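Local coordinates for iron-binding protein (Staphylococcus epidermidis, PDB 4M7O) that probably binds iron, perhaps held in a siderophore or similar complex, as the two-lobed solute-binding component of an uptake system, at residues T251-G254 against D255-S258; K137-V140 against D141-H145; F181-D184 against M185-L189. All blocks are in the same frame, centred on the assembly; numbering follows the deposited sequence.

Contact 1. Residues T251-G254 against D255-S258; sequences TVDG and DEVS
Asp253 O and Gly254 O receive the N-H groups of Val257 and Ser258, at the end of a one-turn helix and just beyond. Asp253 O takes Val257 N at 2.9 Å in a nearly straight bond. Gly254 O takes two donors, Ser258 N at 3.0 Å and Ser258 OG at 2.7 Å, which arrive from opposite faces of the carbonyl plane. The hydroxyl gets there because chi1 of Ser258 is 73°, which sets OG between the backbone N and the carbonyl carbon and folds it back over the turn.

At the front of the turn Asp253 is the N-cap. Its OD1 accepts from Glu256 N in a weak bond of 3.3 Å, with CG swung anti to its own N, chi1 -173°. This cap marks the passage from strand 249-251, in the mixed sheet of one lobe, into helix 254-257. The carboxylates of Asp253 and Glu256 stand almost at right angles, and Glu256 OE1 leads away from Asp253 to a salt bridge with Arg259.

The apolar part is one pair of methyls meeting tip to tip: Val252 CG2 and Val257 CG1, tight at 3.3 Å. Val252 also rests on Thr220, and Val257 on Phe182.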
# COMPACT_ATOMS: atom_id res chain seq x y z
N THR A 251 -13.15 1.28 -9.52
CA THR A 251 -12.27 2.15 -8.77
C THR A 251 -11.86 1.49 -7.49
O THR A 251 -12.61 0.72 -6.90
CB THR A 251 -12.93 3.47 -8.39
OG1 THR A 251 -14.00 3.20 -7.48
CG2 THR A 251 -13.47 4.14 -9.62
N VAL A 252 -10.66 1.82 -7.05
CA VAL A 252 -10.17 1.30 -5.78
C VAL A 252 -9.39 2.42 -5.10
O VAL A 252 -8.97 3.37 -5.78
CB VAL A 252 -9.34 0.03 -6.07
CG1 VAL A 252 -7.87 0.37 -6.39
CG2 VAL A 252 -9.49 -0.96 -4.97
N ASP A 253 -9.26 2.38 -3.78
CA ASP A 253 -8.40 3.33 -3.07
C ASP A 253 -7.01 2.70 -2.99
O ASP A 253 -6.76 1.83 -2.14
CB ASP A 253 -8.92 3.62 -1.66
CG ASP A 253 -8.14 4.74 -0.96
OD1 ASP A 253 -6.89 4.83 -1.10
OD2 ASP A 253 -8.77 5.55 -0.25
N GLY A 254 -6.12 3.14 -3.88
CA GLY A 254 -4.85 2.47 -4.10
C GLY A 254 -4.00 2.41 -2.86
O GLY A 254 -3.35 1.39 -2.60
N ASP A 255 -4.01 3.49 -2.09
CA ASP A 255 -3.26 3.55 -0.84
C ASP A 255 -3.79 2.56 0.19
O ASP A 255 -3.02 1.99 0.96
CB ASP A 255 -3.24 4.98 -0.28
CG ASP A 255 -2.40 5.93 -1.12
OD1 ASP A 255 -1.54 5.46 -1.91
OD2 ASP A 255 -2.59 7.17 -0.99
N GLU A 256 -5.11 2.35 0.22
CA GLU A 256 -5.67 1.33 1.10
C GLU A 256 -5.33 -0.09 0.63
O GLU A 256 -4.74 -0.86 1.38
CB GLU A 256 -7.18 1.50 1.27
CG GLU A 256 -7.57 2.62 2.21
CD GLU A 256 -6.91 2.49 3.58
OE1 GLU A 256 -6.18 3.43 3.97
OE2 GLU A 256 -7.12 1.46 4.26
N VAL A 257 -5.68 -0.43 -0.60
CA VAL A 257 -5.46 -1.81 -1.03
C VAL A 257 -3.99 -2.22 -1.07
O VAL A 257 -3.68 -3.39 -0.87
CB VAL A 257 -6.14 -2.15 -2.38
CG1 VAL A 257 -7.56 -1.71 -2.34
CG2 VAL A 257 -5.40 -1.49 -3.50
N SER A 258 -3.10 -1.27 -1.32
CA SER A 258 -1.69 -1.61 -1.41
C SER A 258 -0.94 -1.31 -0.11
O SER A 258 0.29 -1.26 -0.09
CB SER A 258 -1.02 -0.91 -2.60
OG SER A 258 -0.83 0.47 -2.36

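Contact 2. Residues K137-V140 against D141-H145; sequences KELV and DETKH
Val140 and Lys144 lie side by side one turn apart, pointing the same way, and the lysine can be traced outward atom by atom. Its CB sits 3.5 Å from Val140 O, the carbonyl that also accepts Lys144 N. CG is still close to that oxygen. CD leaves it and comes level with Val140 CG1, and CE then runs past the same methyl at 3.8 Å. NZ ends 4.0 Å from Val140 CG1, so the extended chain lays its aliphatic part along the valine before the charge is reached.

All of this belongs to helix 133-152, which runs between the parallel-sheet lobe and the mixed-sheet lobe, consistent with the long helical backbone that joins the two lobes in this class of binding protein. On the face turned to helix 116-129, Leu139 and Val140 pack on Phe123, and Thr143 on Tyr120.

Thr143 satisfies its buried hydroxyl locally. With OG1 beside its own N, chi1 -56°, it donates to Leu139 O at 2.6 Å, and Thr143 N reaches the same oxygen at 3.1 Å.

On an exposed flank Lys137 crosses Asp141 in a salt bridge. The lysine chain runs extended as far as CE, then bends at chi4 (48°), bringing NZ to the syn lone pair of Asp141 OD2 at 2.8 Å.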
# COMPACT_ATOMS: atom_id res chain seq x y z
N LYS A 137 7.62 -14.30 12.28
CA LYS A 137 7.50 -15.52 11.49
C LYS A 137 6.06 -15.98 11.46
O LYS A 137 5.53 -16.35 10.40
CB LYS A 137 8.39 -16.64 12.05
CG LYS A 137 7.95 -18.04 11.63
CD LYS A 137 9.00 -19.11 11.96
CE LYS A 137 8.39 -20.51 11.93
NZ LYS A 137 7.59 -20.76 10.71
N GLU A 138 5.42 -15.96 12.63
CA GLU A 138 4.01 -16.33 12.71
C GLU A 138 3.17 -15.36 11.89
O GLU A 138 2.23 -15.76 11.20
CB GLU A 138 3.56 -16.37 14.17
CG GLU A 138 4.30 -17.45 14.98
CD GLU A 138 3.86 -17.51 16.44
OE1 GLU A 138 3.04 -16.66 16.86
OE2 GLU A 138 4.33 -18.41 17.17
N LEU A 139 3.51 -14.07 11.95
CA LEU A 139 2.80 -13.06 11.19
C LEU A 139 2.96 -13.27 9.68
O LEU A 139 2.01 -13.08 8.91
CB LEU A 139 3.28 -11.66 11.58
CG LEU A 139 2.74 -10.54 10.71
CD1 LEU A 139 1.23 -10.46 10.82
CD2 LEU A 139 3.37 -9.22 11.10
N VAL A 140 4.16 -13.67 9.25
CA VAL A 140 4.40 -13.90 7.83
C VAL A 140 3.60 -15.11 7.39
O VAL A 140 2.92 -15.07 6.36
CB VAL A 140 5.89 -14.11 7.51
CG1 VAL A 140 6.07 -14.72 6.12
CG2 VAL A 140 6.65 -12.79 7.60
N ASP A 141 3.67 -16.18 8.18
CA ASP A 141 2.99 -17.43 7.85
C ASP A 141 1.48 -17.28 7.76
O ASP A 141 0.85 -17.83 6.86
CB ASP A 141 3.36 -18.52 8.85
CG ASP A 141 4.81 -18.96 8.72
OD1 ASP A 141 5.38 -18.80 7.62
OD2 ASP A 141 5.36 -19.47 9.72
N GLU A 142 0.89 -16.53 8.69
CA GLU A 142 -0.56 -16.36 8.71
C GLU A 142 -0.99 -15.48 7.54
O GLU A 142 -2.05 -15.70 6.94
CB GLU A 142 -1.02 -15.76 10.03
CG GLU A 142 -2.52 -15.87 10.24
CD GLU A 142 -3.17 -14.55 10.56
OE1 GLU A 142 -4.35 -14.54 10.96
OE2 GLU A 142 -2.50 -13.50 10.39
N THR A 143 -0.17 -14.49 7.22
CA THR A 143 -0.48 -13.60 6.12
C THR A 143 -0.38 -14.34 4.78
O THR A 143 -1.21 -14.15 3.90
CB THR A 143 0.43 -12.38 6.14
OG1 THR A 143 0.32 -11.72 7.41
CG2 THR A 143 0.04 -11.43 5.04
N LYS A 144 0.63 -15.20 4.64
CA LYS A 144 0.75 -16.04 3.45
C LYS A 144 -0.51 -16.89 3.30
O LYS A 144 -1.04 -17.03 2.20
CB LYS A 144 1.97 -16.95 3.55
CG LYS A 144 3.26 -16.32 3.05
CD LYS A 144 4.48 -17.19 3.39
CE LYS A 144 5.77 -16.57 2.85
NZ LYS A 144 6.99 -17.31 3.27
N HIS A 145 -0.97 -17.46 4.41
CA HIS A 145 -2.15 -18.32 4.38
C HIS A 145 -3.36 -17.57 3.82
O HIS A 145 -4.07 -18.08 2.96
CB HIS A 145 -2.48 -18.84 5.78
CG HIS A 145 -3.74 -19.64 5.84
ND1 HIS A 145 -3.84 -20.92 5.32
CD2 HIS A 145 -4.96 -19.35 6.34
CE1 HIS A 145 -5.07 -21.38 5.50
NE2 HIS A 145 -5.77 -20.44 6.12

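Contact 3. Residues F181-D184 against M185-L189; sequences FFND and MLEKL
Chi3 of Met185, a selenomethionine, is -113°, and this bend throws its CE back between the rings of Phe181 and Phe182. CE lies 3.3 Å from Phe181 CD1 and 3.4 Å from Phe182 CD1, oblique to both rings. Lower in the same chain CG meets the Phe181 ring at its edge, and the selenium is 5.3 Å from the ring centroid, an oblique Met-aromatic contact.

A second torsion, chi1 of Asp184 at -175°, carries its carboxylate forward to the next turn. There Lys188, bent at chi2, brings NZ to the syn lone pair of Asp184 OD1 at 2.9 Å, closing a salt bridge. Asp184 OD2 accepts from a water at 2.6 Å and from Ile116 N, so both oxygens are occupied and the group is probably held firmly in its rotation. The water also reaches Lys188 NZ, weakly.

Asn183 and Glu187 make a less regular pair. ND2 of Asn183 donates to Glu187 OE2 at 3.2 Å, but from above the carboxylate, whose plane is turned 72° from the amide. OD1 of Asn183 bonds to Asn193.

The helix itself is short, 181-188, and is wedged between the mixed sheet and two longer helices. Phe182 and Leu186 lean on strand 162-168 of the mixed sheet, Met185 on Leu268 and Leu271 of helix 264-275, and Phe181 on Thr119 of helix 116-129, whose first residue, Ile116, lies against Lys188.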
# COMPACT_ATOMS: atom_id res chain seq x y z
N PHE A 181 3.49 -2.38 -6.82
CA PHE A 181 2.65 -3.21 -5.97
C PHE A 181 1.42 -3.65 -6.73
O PHE A 181 1.04 -4.82 -6.69
CB PHE A 181 2.28 -2.46 -4.68
CG PHE A 181 2.16 -3.35 -3.48
CD1 PHE A 181 1.42 -4.52 -3.54
CD2 PHE A 181 2.82 -3.06 -2.31
CE1 PHE A 181 1.31 -5.36 -2.45
CE2 PHE A 181 2.72 -3.90 -1.21
CZ PHE A 181 1.96 -5.05 -1.28
N PHE A 182 0.80 -2.73 -7.46
CA PHE A 182 -0.37 -3.10 -8.25
C PHE A 182 -0.03 -4.15 -9.29
O PHE A 182 -0.87 -4.99 -9.60
CB PHE A 182 -1.00 -1.88 -8.91
CG PHE A 182 -1.47 -0.84 -7.92
CD1 PHE A 182 -2.24 -1.22 -6.83
CD2 PHE A 182 -1.12 0.49 -8.06
CE1 PHE A 182 -2.67 -0.27 -5.90
CE2 PHE A 182 -1.54 1.44 -7.13
CZ PHE A 182 -2.32 1.06 -6.06
N ASN A 183 1.19 -4.13 -9.82
CA ASN A 183 1.55 -5.12 -10.84
C ASN A 183 1.75 -6.49 -10.23
O ASN A 183 1.35 -7.49 -10.81
CB ASN A 183 2.78 -4.73 -11.66
CG ASN A 183 3.15 -5.78 -12.68
OD1 ASN A 183 2.55 -5.85 -13.76
ND2 ASN A 183 4.14 -6.61 -12.35
N ASP A 184 2.35 -6.53 -9.04
CA ASP A 184 2.58 -7.82 -8.39
C ASP A 184 1.25 -8.46 -8.01
O ASP A 184 1.09 -9.68 -8.13
CB ASP A 184 3.46 -7.68 -7.16
CG ASP A 184 3.81 -9.03 -6.54
OD1 ASP A 184 4.18 -9.95 -7.30
OD2 ASP A 184 3.71 -9.17 -5.31
N MSE A 185 0.29 -7.64 -7.59
CA MSE A 185 -1.03 -8.15 -7.25
C MSE A 185 -1.69 -8.79 -8.47
O MSE A 185 -2.17 -9.92 -8.40
CB MSE A 185 -1.92 -7.05 -6.65
CG MSE A 185 -1.41 -6.53 -5.31
SE MSE A 185 -2.67 -5.28 -4.50
CE MSE A 185 -1.62 -3.67 -4.63
N LEU A 186 -1.68 -8.08 -9.59
CA LEU A 186 -2.16 -8.63 -10.86
C LEU A 186 -1.53 -9.98 -11.17
O LEU A 186 -2.23 -10.92 -11.54
CB LEU A 186 -1.88 -7.66 -12.01
CG LEU A 186 -2.69 -6.37 -12.01
CD1 LEU A 186 -2.30 -5.46 -13.18
CD2 LEU A 186 -4.18 -6.71 -12.05
N GLU A 187 -0.21 -10.07 -11.03
CA GLU A 187 0.48 -11.30 -11.40
C GLU A 187 0.09 -12.45 -10.48
O GLU A 187 -0.05 -13.58 -10.93
CB GLU A 187 2.00 -11.10 -11.44
CG GLU A 187 2.46 -10.14 -12.54
CD GLU A 187 3.98 -10.11 -12.69
OE1 GLU A 187 4.67 -10.72 -11.84
OE2 GLU A 187 4.48 -9.47 -13.65
N LYS A 188 -0.11 -12.15 -9.20
CA LYS A 188 -0.55 -13.16 -8.25
C LYS A 188 -1.96 -13.63 -8.56
O LYS A 188 -2.32 -14.78 -8.31
CB LYS A 188 -0.48 -12.62 -6.81
CG LYS A 188 0.79 -13.00 -6.06
CD LYS A 188 2.02 -12.74 -6.91
CE LYS A 188 3.29 -13.22 -6.23
NZ LYS A 188 4.49 -12.81 -7.01
N LEU A 189 -2.76 -12.74 -9.14
CA LEU A 189 -4.14 -13.06 -9.47
C LEU A 189 -4.26 -13.63 -10.87
O LEU A 189 -5.37 -13.81 -11.38
CB LEU A 189 -5.03 -11.82 -9.30
CG LEU A 189 -5.15 -11.39 -7.84
CD1 LEU A 189 -6.01 -10.13 -7.70
CD2 LEU A 189 -5.71 -12.53 -7.01
O HOH W 1 5.14 -11.05 -4.31

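Overall arrangement
Contact 3 is the buried one, while contacts 1 and 2 each have one sheltered and one exposed side. Contacts 1 and 3 adjoin: Ser258 CB packs 3.5 Å from Met185 CE, and Gly254 CA meets Phe182 CZ at the same distance, so the one-turn helix and the residue after it pack on helix 181-188. Contact 2 stands apart, its centre 22 Å from that of contact 1 and 19 Å from that of contact 3, yet helix 116-129 borders it and contact 3. These two have i to i+4 lysine-aspartate bridges in opposite order, and contact 3 adds a water. Contact 1, lacking such a bridge, has an N-cap, a serine hydroxyl on a carbonyl and a valine pair.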